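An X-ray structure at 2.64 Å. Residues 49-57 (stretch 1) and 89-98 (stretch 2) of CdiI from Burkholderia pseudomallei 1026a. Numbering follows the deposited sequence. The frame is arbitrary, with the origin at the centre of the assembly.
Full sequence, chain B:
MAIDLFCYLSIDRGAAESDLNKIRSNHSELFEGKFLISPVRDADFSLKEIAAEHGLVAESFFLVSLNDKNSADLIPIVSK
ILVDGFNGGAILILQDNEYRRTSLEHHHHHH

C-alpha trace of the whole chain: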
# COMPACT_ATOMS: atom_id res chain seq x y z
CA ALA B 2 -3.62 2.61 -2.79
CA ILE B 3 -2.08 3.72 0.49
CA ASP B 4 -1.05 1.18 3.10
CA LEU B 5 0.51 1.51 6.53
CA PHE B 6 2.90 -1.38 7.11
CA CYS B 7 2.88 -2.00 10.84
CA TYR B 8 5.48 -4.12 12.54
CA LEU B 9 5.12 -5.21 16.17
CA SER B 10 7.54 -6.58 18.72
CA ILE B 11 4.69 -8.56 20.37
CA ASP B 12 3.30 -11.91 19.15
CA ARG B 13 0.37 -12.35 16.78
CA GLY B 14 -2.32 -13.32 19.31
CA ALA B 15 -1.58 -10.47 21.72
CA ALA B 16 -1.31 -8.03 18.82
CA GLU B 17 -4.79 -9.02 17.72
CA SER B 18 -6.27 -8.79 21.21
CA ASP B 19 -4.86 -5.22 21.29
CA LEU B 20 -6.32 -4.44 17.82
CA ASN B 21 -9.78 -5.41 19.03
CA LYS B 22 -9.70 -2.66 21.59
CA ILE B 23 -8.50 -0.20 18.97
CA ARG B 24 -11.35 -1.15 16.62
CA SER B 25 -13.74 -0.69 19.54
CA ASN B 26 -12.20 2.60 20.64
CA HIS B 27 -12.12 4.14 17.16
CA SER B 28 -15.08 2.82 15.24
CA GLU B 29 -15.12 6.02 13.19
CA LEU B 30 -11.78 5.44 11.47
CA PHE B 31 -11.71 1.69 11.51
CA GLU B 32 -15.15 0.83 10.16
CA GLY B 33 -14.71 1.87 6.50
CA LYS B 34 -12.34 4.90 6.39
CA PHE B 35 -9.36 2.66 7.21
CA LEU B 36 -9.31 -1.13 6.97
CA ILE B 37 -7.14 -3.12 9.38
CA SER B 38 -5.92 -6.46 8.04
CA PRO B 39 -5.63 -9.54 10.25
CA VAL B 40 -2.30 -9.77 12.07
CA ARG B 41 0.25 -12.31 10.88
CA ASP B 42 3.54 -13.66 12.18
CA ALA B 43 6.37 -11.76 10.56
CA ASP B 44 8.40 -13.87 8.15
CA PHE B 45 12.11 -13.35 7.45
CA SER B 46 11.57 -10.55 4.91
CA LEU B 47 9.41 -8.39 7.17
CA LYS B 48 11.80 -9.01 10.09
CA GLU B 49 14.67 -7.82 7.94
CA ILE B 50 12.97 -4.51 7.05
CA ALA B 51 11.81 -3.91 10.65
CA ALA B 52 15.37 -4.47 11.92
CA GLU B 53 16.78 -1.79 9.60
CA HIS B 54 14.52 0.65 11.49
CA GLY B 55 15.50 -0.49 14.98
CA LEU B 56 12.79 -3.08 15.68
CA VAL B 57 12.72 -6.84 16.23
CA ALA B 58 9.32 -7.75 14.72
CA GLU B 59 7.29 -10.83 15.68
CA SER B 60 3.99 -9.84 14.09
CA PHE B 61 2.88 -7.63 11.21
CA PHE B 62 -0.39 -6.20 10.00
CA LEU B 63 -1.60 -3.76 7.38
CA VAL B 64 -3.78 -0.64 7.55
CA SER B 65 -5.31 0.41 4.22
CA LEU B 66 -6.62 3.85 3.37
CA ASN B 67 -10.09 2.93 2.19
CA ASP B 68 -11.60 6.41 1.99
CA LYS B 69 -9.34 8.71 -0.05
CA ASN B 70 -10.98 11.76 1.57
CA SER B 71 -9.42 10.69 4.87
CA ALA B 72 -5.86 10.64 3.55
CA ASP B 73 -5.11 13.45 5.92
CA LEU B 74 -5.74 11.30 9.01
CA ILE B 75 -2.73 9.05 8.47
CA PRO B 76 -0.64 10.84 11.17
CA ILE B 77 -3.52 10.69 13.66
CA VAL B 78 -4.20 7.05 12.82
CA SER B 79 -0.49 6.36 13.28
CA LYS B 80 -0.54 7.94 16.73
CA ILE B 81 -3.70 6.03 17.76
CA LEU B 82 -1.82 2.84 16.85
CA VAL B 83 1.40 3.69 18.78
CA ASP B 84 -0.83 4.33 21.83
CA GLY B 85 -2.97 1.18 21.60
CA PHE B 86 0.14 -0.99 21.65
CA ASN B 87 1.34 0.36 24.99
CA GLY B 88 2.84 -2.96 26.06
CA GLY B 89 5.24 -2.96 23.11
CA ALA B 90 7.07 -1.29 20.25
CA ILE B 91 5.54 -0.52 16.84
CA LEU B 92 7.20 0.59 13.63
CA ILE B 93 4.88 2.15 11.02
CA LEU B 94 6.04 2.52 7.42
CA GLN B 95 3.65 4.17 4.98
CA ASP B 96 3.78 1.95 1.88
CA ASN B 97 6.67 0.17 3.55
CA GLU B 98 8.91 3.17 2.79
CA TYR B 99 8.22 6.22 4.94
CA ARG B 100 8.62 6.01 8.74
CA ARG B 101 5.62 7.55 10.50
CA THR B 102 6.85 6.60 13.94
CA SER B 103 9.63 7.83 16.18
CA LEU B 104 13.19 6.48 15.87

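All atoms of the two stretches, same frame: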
# COMPACT_ATOMS: atom_id res chain seq x y z
N GLU B 49 13.49 -8.47 8.45
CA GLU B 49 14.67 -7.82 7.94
C GLU B 49 14.46 -6.30 7.83
O GLU B 49 15.28 -5.51 8.31
CB GLU B 49 15.04 -8.41 6.59
CG GLU B 49 16.41 -8.00 6.07
CD GLU B 49 16.70 -8.58 4.71
OE1 GLU B 49 15.74 -9.04 4.05
OE2 GLU B 49 17.89 -8.59 4.32
N ILE B 50 13.34 -5.92 7.21
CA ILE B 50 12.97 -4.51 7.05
C ILE B 50 12.73 -3.82 8.39
O ILE B 50 13.22 -2.72 8.61
CB ILE B 50 11.73 -4.34 6.14
CG1 ILE B 50 12.00 -4.85 4.72
CG2 ILE B 50 11.29 -2.89 6.08
CD1 ILE B 50 10.80 -4.71 3.79
N ALA B 51 11.99 -4.46 9.30
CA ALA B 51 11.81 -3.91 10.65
C ALA B 51 13.13 -3.66 11.40
O ALA B 51 13.25 -2.69 12.14
CB ALA B 51 10.89 -4.80 11.49
N ALA B 52 14.11 -4.54 11.19
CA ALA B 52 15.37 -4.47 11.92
C ALA B 52 16.30 -3.37 11.40
O ALA B 52 17.18 -2.92 12.11
CB ALA B 52 16.07 -5.82 11.94
N GLU B 53 16.09 -2.95 10.15
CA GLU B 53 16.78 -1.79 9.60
C GLU B 53 16.30 -0.48 10.23
O GLU B 53 17.02 0.52 10.22
CB GLU B 53 16.59 -1.70 8.08
CG GLU B 53 17.63 -2.45 7.27
CD GLU B 53 17.11 -2.91 5.92
OE1 GLU B 53 16.35 -2.15 5.27
OE2 GLU B 53 17.46 -4.04 5.49
N HIS B 54 15.09 -0.51 10.79
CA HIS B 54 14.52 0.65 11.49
C HIS B 54 14.46 0.48 13.00
O HIS B 54 13.62 1.09 13.66
CB HIS B 54 13.12 0.91 10.98
CG HIS B 54 13.02 1.04 9.50
ND1 HIS B 54 12.90 -0.04 8.66
CD2 HIS B 54 13.03 2.14 8.70
CE1 HIS B 54 12.83 0.39 7.40
NE2 HIS B 54 12.91 1.71 7.41
N GLY B 55 15.34 -0.37 13.54
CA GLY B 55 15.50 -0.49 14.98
C GLY B 55 14.75 -1.61 15.69
O GLY B 55 15.07 -1.92 16.84
N LEU B 56 13.77 -2.22 15.02
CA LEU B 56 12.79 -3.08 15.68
C LEU B 56 12.92 -4.55 15.33
O LEU B 56 13.08 -4.91 14.16
CB LEU B 56 11.37 -2.61 15.37
CG LEU B 56 10.20 -3.38 15.97
CD1 LEU B 56 9.79 -2.76 17.26
CD2 LEU B 56 9.06 -3.32 15.03
N VAL B 57 12.86 -5.39 16.35
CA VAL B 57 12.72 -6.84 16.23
C VAL B 57 11.23 -7.22 16.13
O VAL B 57 10.51 -7.24 17.13
CB VAL B 57 13.35 -7.55 17.47
CG1 VAL B 57 13.39 -9.07 17.28
CG2 VAL B 57 14.75 -7.02 17.73
N GLY B 89 4.21 -2.61 24.07
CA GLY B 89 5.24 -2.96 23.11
C GLY B 89 5.59 -1.89 22.09
O GLY B 89 4.99 -0.81 22.05
N ALA B 90 6.57 -2.20 21.26
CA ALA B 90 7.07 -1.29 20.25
C ALA B 90 6.36 -1.51 18.90
O ALA B 90 6.01 -2.65 18.54
CB ALA B 90 8.57 -1.47 20.09
N ILE B 91 6.13 -0.42 18.18
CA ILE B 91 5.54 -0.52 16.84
C ILE B 91 6.29 0.35 15.85
O ILE B 91 6.60 1.50 16.14
CB ILE B 91 3.99 -0.24 16.81
CG1 ILE B 91 3.41 -0.61 15.45
CG2 ILE B 91 3.64 1.18 17.13
CD1 ILE B 91 1.98 -0.14 15.25
N LEU B 92 6.63 -0.21 14.70
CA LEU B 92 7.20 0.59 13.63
C LEU B 92 6.10 0.74 12.58
O LEU B 92 5.45 -0.24 12.24
CB LEU B 92 8.44 -0.10 13.05
CG LEU B 92 8.90 0.24 11.64
CD1 LEU B 92 9.44 1.62 11.62
CD2 LEU B 92 9.94 -0.76 11.16
N ILE B 93 5.86 1.96 12.09
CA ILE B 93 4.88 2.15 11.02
C ILE B 93 5.50 2.76 9.77
O ILE B 93 5.94 3.91 9.79
CB ILE B 93 3.71 3.08 11.44
CG1 ILE B 93 2.98 2.52 12.66
CG2 ILE B 93 2.75 3.30 10.26
CD1 ILE B 93 1.84 3.43 13.13
N LEU B 94 5.55 2.00 8.69
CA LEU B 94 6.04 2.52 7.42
C LEU B 94 4.89 2.69 6.40
O LEU B 94 4.27 1.73 5.94
CB LEU B 94 7.13 1.61 6.86
CG LEU B 94 8.36 1.29 7.71
CD1 LEU B 94 9.36 0.49 6.91
CD2 LEU B 94 9.02 2.55 8.22
N GLN B 95 4.62 3.93 6.03
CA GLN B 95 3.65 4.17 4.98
C GLN B 95 4.21 3.57 3.69
O GLN B 95 5.35 3.88 3.29
CB GLN B 95 3.40 5.65 4.82
CG GLN B 95 2.20 5.95 3.98
CD GLN B 95 1.67 7.34 4.22
OE1 GLN B 95 1.80 7.90 5.31
NE2 GLN B 95 1.06 7.91 3.19
N ASP B 96 3.41 2.69 3.08
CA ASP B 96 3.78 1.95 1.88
C ASP B 96 5.16 1.31 2.02
O ASP B 96 5.90 1.17 1.03
CB ASP B 96 3.66 2.82 0.62
CG ASP B 96 2.21 3.00 0.17
OD1 ASP B 96 1.38 2.06 0.41
OD2 ASP B 96 1.89 4.07 -0.41
N ASN B 97 5.47 0.94 3.25
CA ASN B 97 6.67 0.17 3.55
C ASN B 97 7.93 0.95 3.19
O ASN B 97 8.98 0.36 2.93
CB ASN B 97 6.62 -1.19 2.83
CG ASN B 97 7.27 -2.31 3.64
OD1 ASN B 97 7.39 -2.23 4.87
ND2 ASN B 97 7.71 -3.35 2.94
N GLU B 98 7.81 2.27 3.18
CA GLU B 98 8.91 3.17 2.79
C GLU B 98 9.17 4.28 3.79
O GLU B 98 10.30 4.48 4.21
CB GLU B 98 8.64 3.82 1.42
CG GLU B 98 8.78 2.85 0.28
CD GLU B 98 8.49 3.47 -1.06
OE1 GLU B 98 8.29 2.70 -2.01
OE2 GLU B 98 8.46 4.71 -1.18

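The end of a helix and the loop that follows it lie against one side of a strand. Stretch 1 starts in a helix and continues into a loop, and residues 91-95 form the strand. The two stretches pass one another in opposite directions, although the helical part itself runs across the strand: Leu56 has Leu92 as its nearest neighbour by CA, 7.0 Å away, while Ile50 lies across from Asn97, with 8.6 Å between their CA atoms. No hydrogen bond crosses the interface. Of its 375 Å² of buried surface, most of the contact is apolar packing, with one CH-pi contact.

Strand alternation selects the residues. Leu92 and Leu94 point toward the helix and loop, whereas the CA-to-CB bond of Ile91 points away. Leu92 is the centre of the contact, covered over 85 Å². With chi1 t and chi2 p, its CD2 lies 3.7 Å from Ala51 CA and 3.6 Å from His54 CB. Ala51 CB, set sideways, is 4.2 Å from Leu92 CD2, so the leucine methyl rests on both the helix backbone and the alanine methyl.

Leu56 covers the other end. Its chi1 is t and its chi2, at 93°, lies between wells; in this conformation CD1 is 3.3 Å from Ala90 CB, a tight contact, and CD2 is 3.8 Å from Leu92 CB. The two methyls thus reach alternate residues of stretch 2, both of which point toward stretch 1. The backbone bond from Leu56 N to Ala51 O, 3.0 Å, ties the loop back to the helix. Between them, Gly55 has phi/psi of 96/-14, where a CB would be jammed against the carbonyl O of the preceding residue, so the turn itself calls for glycine.

His54 combines polar and apolar roles. Its m rotamer and chi2 of 85° bring ND1 within 2.7 Å of Ile50 O, to which it donates a hydrogen bond. This occupies a carbonyl near the helix end and holds the imidazole in place. Leu94, with chi1 m and chi2 t, then lays CD1 over one face of the His54 ring, 3.9 Å from the ring centroid and 28° off its normal, a CH-pi contact in which a weakly polarised methyl meets the pi cloud.

Ile50, in the m, t rotamer, places CG2 4.0 Å from Leu94 CD1 and the extended CD1 3.5 Å from Asn97 ND2. Although the CA-to-CB bond of Asn97 points sideways, its end comes nearer. That amide nitrogen is hydrogen-bonded elsewhere in the structure, so its polarity is satisfied even beside a methyl group.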